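PDB 3JXE: tryptophan--tRNA ligase from Pyrococcus horikoshii, which catalyses the ATP-dependent attachment of L-tryptophan to tRNA(Trp), releasing AMP and diphosphate, as a class I aminoacyl-tRNA synthetase. Local coordinates for residues Met164-Ile168 and Ala200-Phe204; Val272-Trp277 and Lys336-Ile340. All coordinates share one frame. Numbering follows the deposited sequence.

Contact 1. Residues Met164-Ile168 and Ala200-Phe204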
loop_
_atom_site.group_PDB
_atom_site.type_symbol
_atom_site.label_atom_id
_atom_site.label_comp_id
_atom_site.label_asym_id
_atom_site.label_seq_id
_atom_site.Cartn_x
_atom_site.Cartn_y
_atom_site.Cartn_z
ATOM N N MET B 164 8.091 2.050 -0.850
ATOM C CA MET B 164 8.590 3.403 -1.096
ATOM C C MET B 164 7.678 4.486 -0.519
ATOM O O MET B 164 8.087 5.643 -0.402
ATOM C CB MET B 164 8.771 3.646 -2.595
ATOM C CG MET B 164 9.905 2.867 -3.238
ATOM S SD MET B 164 9.872 2.974 -5.039
ATOM C CE MET B 164 10.189 4.719 -5.308
ATOM N N ALA B 165 6.448 4.111 -0.171
ATOM C CA ALA B 165 5.448 5.059 0.327
ATOM C C ALA B 165 5.364 5.102 1.853
ATOM O O ALA B 165 4.971 6.120 2.426
ATOM C CB ALA B 165 4.084 4.745 -0.261
ATOM N N ILE B 166 5.732 3.997 2.497
ATOM C CA ILE B 166 5.620 3.852 3.952
ATOM C C ILE B 166 6.234 5.021 4.754
ATOM O O ILE B 166 5.562 5.569 5.631
ATOM C CB ILE B 166 6.143 2.460 4.444
ATOM C CG1 ILE B 166 5.307 1.314 3.855
ATOM C CG2 ILE B 166 6.160 2.373 5.969
ATOM C CD1 ILE B 166 3.829 1.319 4.246
ATOM N N PRO B 167 7.499 5.408 4.463
ATOM C CA PRO B 167 8.086 6.555 5.164
ATOM C C PRO B 167 7.185 7.798 5.246
ATOM O O PRO B 167 6.982 8.325 6.341
ATOM C CB PRO B 167 9.346 6.847 4.348
ATOM C CG PRO B 167 9.752 5.514 3.852
ATOM C CD PRO B 167 8.466 4.807 3.522
ATOM N N ILE B 168 6.645 8.249 4.114
ATOM C CA ILE B 168 5.780 9.437 4.106
ATOM C C ILE B 168 4.342 9.136 4.561
ATOM O O ILE B 168 3.604 10.041 4.954
ATOM C CB ILE B 168 5.809 10.191 2.737
ATOM C CG1 ILE B 168 5.343 11.643 2.922
ATOM C CG2 ILE B 168 4.991 9.448 1.671
ATOM C CD1 ILE B 168 5.741 12.591 1.812
ATOM N N ALA B 200 5.543 8.828 -3.623
ATOM C CA ALA B 200 6.648 7.862 -3.569
ATOM C C ALA B 200 7.682 7.920 -4.713
ATOM O O ALA B 200 8.882 7.868 -4.441
ATOM C CB ALA B 200 6.111 6.434 -3.394
ATOM N N PRO B 201 7.234 8.017 -5.985
ATOM C CA PRO B 201 8.208 8.044 -7.079
ATOM C C PRO B 201 9.206 9.208 -7.070
ATOM O O PRO B 201 10.164 9.190 -7.845
ATOM C CB PRO B 201 7.325 8.112 -8.330
ATOM C CG PRO B 201 6.021 7.556 -7.900
ATOM C CD PRO B 201 5.857 8.062 -6.512
ATOM N N THR B 202 8.995 10.201 -6.206
ATOM C CA THR B 202 9.967 11.290 -6.045
ATOM C C THR B 202 11.205 10.825 -5.273
ATOM O O THR B 202 12.221 11.521 -5.239
ATOM C CB THR B 202 9.362 12.530 -5.345
ATOM O OG1 THR B 202 8.845 12.160 -4.062
ATOM C CG2 THR B 202 8.252 13.142 -6.183
ATOM N N PHE B 203 11.110 9.647 -4.662
ATOM C CA PHE B 203 12.218 9.068 -3.909
ATOM C C PHE B 203 12.882 7.920 -4.672
ATOM O O PHE B 203 13.491 7.034 -4.064
ATOM C CB PHE B 203 11.747 8.583 -2.530
ATOM C CG PHE B 203 10.833 9.544 -1.815
ATOM C CD1 PHE B 203 11.215 10.867 -1.589
ATOM C CD2 PHE B 203 9.594 9.118 -1.347
ATOM C CE1 PHE B 203 10.370 11.752 -0.924
ATOM C CE2 PHE B 203 8.742 9.993 -0.679
ATOM C CZ PHE B 203 9.131 11.314 -0.467
ATOM N N PHE B 204 12.763 7.935 -6.000
ATOM C CA PHE B 204 13.410 6.924 -6.840
ATOM C C PHE B 204 14.925 7.103 -6.860
ATOM O O PHE B 204 15.673 6.128 -6.952
ATOM C CB PHE B 204 12.857 6.948 -8.269
ATOM C CG PHE B 204 11.859 5.855 -8.561
ATOM C CD1 PHE B 204 10.582 6.167 -9.014
ATOM C CD2 PHE B 204 12.202 4.514 -8.397
ATOM C CE1 PHE B 204 9.654 5.163 -9.292
ATOM C CE2 PHE B 204 11.282 3.503 -8.670
ATOM C CZ PHE B 204 10.006 3.828 -9.119
#
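Residues 164-168 form a kinked, weakly bonded part of helix 160-171; the turn-by-turn hydrogen bonding lapses at Pro167, which has no amide hydrogen, and at Ile168. Residues 200-202 make a 3-10 turn just after helix 189-199, with Phe203 N bonded to Ala200 O at 2.9 Å. The backbones come closest at two alanines, Ala165 CA and Ala200 CA, 4.9 Å apart, a spacing that their small side chains permit; Ala165 CB and Ala200 CB touch at 4.1 Å. No hydrogen bond links the segments. Met164 does most of the reaching: its CB packs on Ala200 CB at 3.9 Å, and its chain (m, t, p) folds so that CE meets Ala200 O at 3.5 Å and lies over one face of the Phe204 ring. Met164 CE stands 3.6 Å from the Phe204 ring centroid and 8° off the normal, a CH-pi contact, while Met164 SD, 4.4 Å from it, adds an oblique Met-aromatic contact. The Phe203 ring turns its edge to Met164 O, 3.9 Å from CD2, and to Ile168 CD1, 4.3 Å from CZ. Phe204 also stacks on Tyr109, and the side chain of Pro201 is about 6 Å from the bound tryptophanyl-5'AMP, which places the contact close behind that pocket of the Rossmann-fold catalytic domain. Ala165 and Ile168 continue onto helix 189-199, Pro201 and Thr202 rest on Tyr77 of strand 75-80, and Ile166 packs against Phe118 of the second subunit.

Contact 2. Residues Val272-Trp277 and Lys336-Ile340; sequences VEKKVW and KRYLI
Ile340 is the knob of this helix pair: its side chain (m, t) enters a hole formed by Val272, Glu273, Val276 and Trp277, a single knob-into-hole packing between near-antiparallel helices. Ile340 CD1 lies 3.8 Å from Val276 CB and 3.6 Å from Trp277 CE2, and Ile340 CG2 is 4.0 Å from Val272 CG1 and 3.8 Å from Glu273 CG. The valines are both t. Both segments are regular alpha-helix (Trp277 N to Glu273 O 2.8 Å, Ile340 N to Lys336 O 2.9 Å), running at 148° with their axes 10.2 Å apart at closest approach; Glu273 CA pairs with Ile340 CA at 6.4 Å and Val276 CA with Lys336 CA at 6.9 Å. Trp277 has its CA-to-CB bond pointing away, yet chi1 m and chi2 146° swing the indole back as a lid. Ile340 CD1 sits under the Trp277 six-membered ring, 3.5 Å from its centroid and 8° off the normal, a CH-pi contact, while Trp277 CZ3 lies 3.7 Å from Lys336 CB and Trp277 CH2 3.7 Å from Arg337 CB. Lys336 (m, t, p, t) lays its aliphatic chain beside Val276, with Lys336 CE 3.9 Å from Val276 CG1 and 3.2 Å from Val276 O. At the C-terminal end of helix 269-277, Lys336 NZ makes a weak hydrogen bond of 3.5 Å to Trp277 O and another to Phe279 O. Glu273 OE1 bonds Gln344, one turn beyond Ile340. Helix 269-277, after the KMSKS region, thus packs on the long helix 332-367, where Val272 also meets Ile343 and Leu347 and Leu339 touches helix 301-311.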
loop_
_atom_site.group_PDB
_atom_site.type_symbol
_atom_site.label_atom_id
_atom_site.label_comp_id
_atom_site.label_asym_id
_atom_site.label_seq_id
_atom_site.Cartn_x
_atom_site.Cartn_y
_atom_site.Cartn_z
ATOM N N VAL B 272 -13.112 13.072 -35.431
ATOM C CA VAL B 272 -12.669 14.460 -35.303
ATOM C C VAL B 272 -13.601 15.381 -36.087
ATOM O O VAL B 272 -14.082 16.384 -35.552
ATOM C CB VAL B 272 -11.209 14.648 -35.792
ATOM C CG1 VAL B 272 -10.806 16.117 -35.754
ATOM C CG2 VAL B 272 -10.254 13.820 -34.952
ATOM N N GLU B 273 -13.859 15.018 -37.343
ATOM C CA GLU B 273 -14.736 15.786 -38.231
ATOM C C GLU B 273 -16.121 16.004 -37.623
ATOM O O GLU B 273 -16.557 17.144 -37.474
ATOM C CB GLU B 273 -14.841 15.117 -39.607
ATOM C CG GLU B 273 -13.626 15.356 -40.505
ATOM C CD GLU B 273 -13.522 14.377 -41.669
ATOM O OE1 GLU B 273 -12.400 14.205 -42.194
ATOM O OE2 GLU B 273 -14.548 13.781 -42.064
ATOM N N LYS B 274 -16.788 14.913 -37.249
ATOM C CA LYS B 274 -18.122 14.974 -36.646
ATOM C C LYS B 274 -18.169 15.828 -35.378
ATOM O O LYS B 274 -19.104 16.601 -35.192
ATOM C CB LYS B 274 -18.655 13.568 -36.356
ATOM C CG LYS B 274 -19.156 12.815 -37.583
ATOM C CD LYS B 274 -19.655 11.417 -37.231
ATOM C CE LYS B 274 -18.505 10.435 -37.050
ATOM N NZ LYS B 274 -18.980 9.043 -36.828
ATOM N N LYS B 275 -17.159 15.690 -34.519
ATOM C CA LYS B 275 -17.107 16.433 -33.254
ATOM C C LYS B 275 -16.957 17.943 -33.447
ATOM O O LYS B 275 -17.567 18.728 -32.718
ATOM C CB LYS B 275 -15.993 15.899 -32.351
ATOM C CG LYS B 275 -16.365 14.628 -31.609
ATOM C CD LYS B 275 -15.195 14.077 -30.813
ATOM C CE LYS B 275 -15.521 12.697 -30.264
ATOM N NZ LYS B 275 -14.415 12.132 -29.446
ATOM N N VAL B 276 -16.153 18.338 -34.431
ATOM C CA VAL B 276 -15.917 19.754 -34.716
ATOM C C VAL B 276 -17.049 20.363 -35.556
ATOM O O VAL B 276 -17.623 21.382 -35.165
ATOM C CB VAL B 276 -14.534 19.987 -35.378
ATOM C CG1 VAL B 276 -14.317 21.463 -35.684
ATOM C CG2 VAL B 276 -13.418 19.470 -34.481
ATOM N N TRP B 277 -17.369 19.732 -36.690
ATOM C CA TRP B 277 -18.431 20.196 -37.594
ATOM C C TRP B 277 -19.790 20.386 -36.899
ATOM O O TRP B 277 -20.507 21.353 -37.173
ATOM C CB TRP B 277 -18.654 19.205 -38.746
ATOM C CG TRP B 277 -17.577 19.027 -39.803
ATOM C CD1 TRP B 277 -17.267 17.860 -40.450
ATOM C CD2 TRP B 277 -16.714 20.028 -40.364
ATOM N NE1 TRP B 277 -16.263 18.066 -41.361
ATOM C CE2 TRP B 277 -15.902 19.386 -41.331
ATOM C CE3 TRP B 277 -16.536 21.399 -40.138
ATOM C CZ2 TRP B 277 -14.931 20.068 -42.071
ATOM C CZ3 TRP B 277 -15.571 22.078 -40.877
ATOM C CH2 TRP B 277 -14.782 21.409 -41.831
ATOM N N LYS B 336 -12.383 25.937 -38.949
ATOM C CA LYS B 336 -12.708 24.608 -38.438
ATOM C C LYS B 336 -12.062 23.517 -39.290
ATOM O O LYS B 336 -11.571 22.521 -38.762
ATOM C CB LYS B 336 -14.224 24.414 -38.360
ATOM C CG LYS B 336 -14.906 25.306 -37.323
ATOM C CD LYS B 336 -16.420 25.299 -37.456
ATOM C CE LYS B 336 -17.042 24.116 -36.737
ATOM N NZ LYS B 336 -18.528 24.154 -36.776
ATOM N N ARG B 337 -12.057 23.725 -40.606
ATOM C CA ARG B 337 -11.405 22.818 -41.552
ATOM C C ARG B 337 -9.889 22.816 -41.353
ATOM O O ARG B 337 -9.237 21.776 -41.484
ATOM C CB ARG B 337 -11.768 23.212 -42.989
ATOM C CG ARG B 337 -11.200 22.314 -44.089
ATOM C CD ARG B 337 -12.045 22.360 -45.368
ATOM N NE ARG B 337 -12.400 23.718 -45.790
ATOM C CZ ARG B 337 -13.595 24.280 -45.607
ATOM N NH1 ARG B 337 -14.571 23.612 -45.003
ATOM N NH2 ARG B 337 -13.815 25.518 -46.027
ATOM N N TYR B 338 -9.344 23.985 -41.027
ATOM C CA TYR B 338 -7.921 24.138 -40.741
ATOM C C TYR B 338 -7.532 23.457 -39.427
ATOM O O TYR B 338 -6.459 22.860 -39.332
ATOM C CB TYR B 338 -7.544 25.624 -40.734
ATOM C CG TYR B 338 -6.191 25.943 -40.133
ATOM C CD1 TYR B 338 -5.011 25.472 -40.714
ATOM C CD2 TYR B 338 -6.095 26.733 -38.988
ATOM C CE1 TYR B 338 -3.770 25.772 -40.160
ATOM C CE2 TYR B 338 -4.863 27.039 -38.431
ATOM C CZ TYR B 338 -3.708 26.556 -39.018
ATOM O OH TYR B 338 -2.492 26.865 -38.459
ATOM N N LEU B 339 -8.409 23.543 -38.429
ATOM C CA LEU B 339 -8.195 22.879 -37.143
ATOM C C LEU B 339 -8.246 21.360 -37.284
ATOM O O LEU B 339 -7.355 20.661 -36.800
ATOM C CB LEU B 339 -9.217 23.358 -36.103
ATOM C CG LEU B 339 -9.263 22.677 -34.727
ATOM C CD1 LEU B 339 -7.987 22.916 -33.932
ATOM C CD2 LEU B 339 -10.472 23.147 -33.940
ATOM N N ILE B 340 -9.286 20.864 -37.954
ATOM C CA ILE B 340 -9.495 19.426 -38.154
ATOM C C ILE B 340 -8.289 18.763 -38.816
ATOM O O ILE B 340 -7.837 17.706 -38.374
ATOM C CB ILE B 340 -10.788 19.142 -38.962
ATOM C CG1 ILE B 340 -12.021 19.441 -38.109
ATOM C CG2 ILE B 340 -10.832 17.694 -39.440
ATOM C CD1 ILE B 340 -13.303 19.591 -38.898
#

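Overall arrangement
The two contacts lie on opposite sides of the chain's centre, their centres about 44 Å and nearest atoms about 30 Å apart, and share no helix or strand. Contact 1 is buried near the tryptophanyl-5'AMP and touches the second subunit; contact 2 is partly buried, and no other chain of the assembly meets its segments. Each places an aliphatic carbon over an aromatic face, but contact 1 joins a kinked helix to a 3-10 turn without hydrogen bonds, whereas contact 2 pairs two regular helices and adds a weak lysine-to-carbonyl hydrogen bond at its margin. Along the chain, contact 1 closes before contact 2 opens.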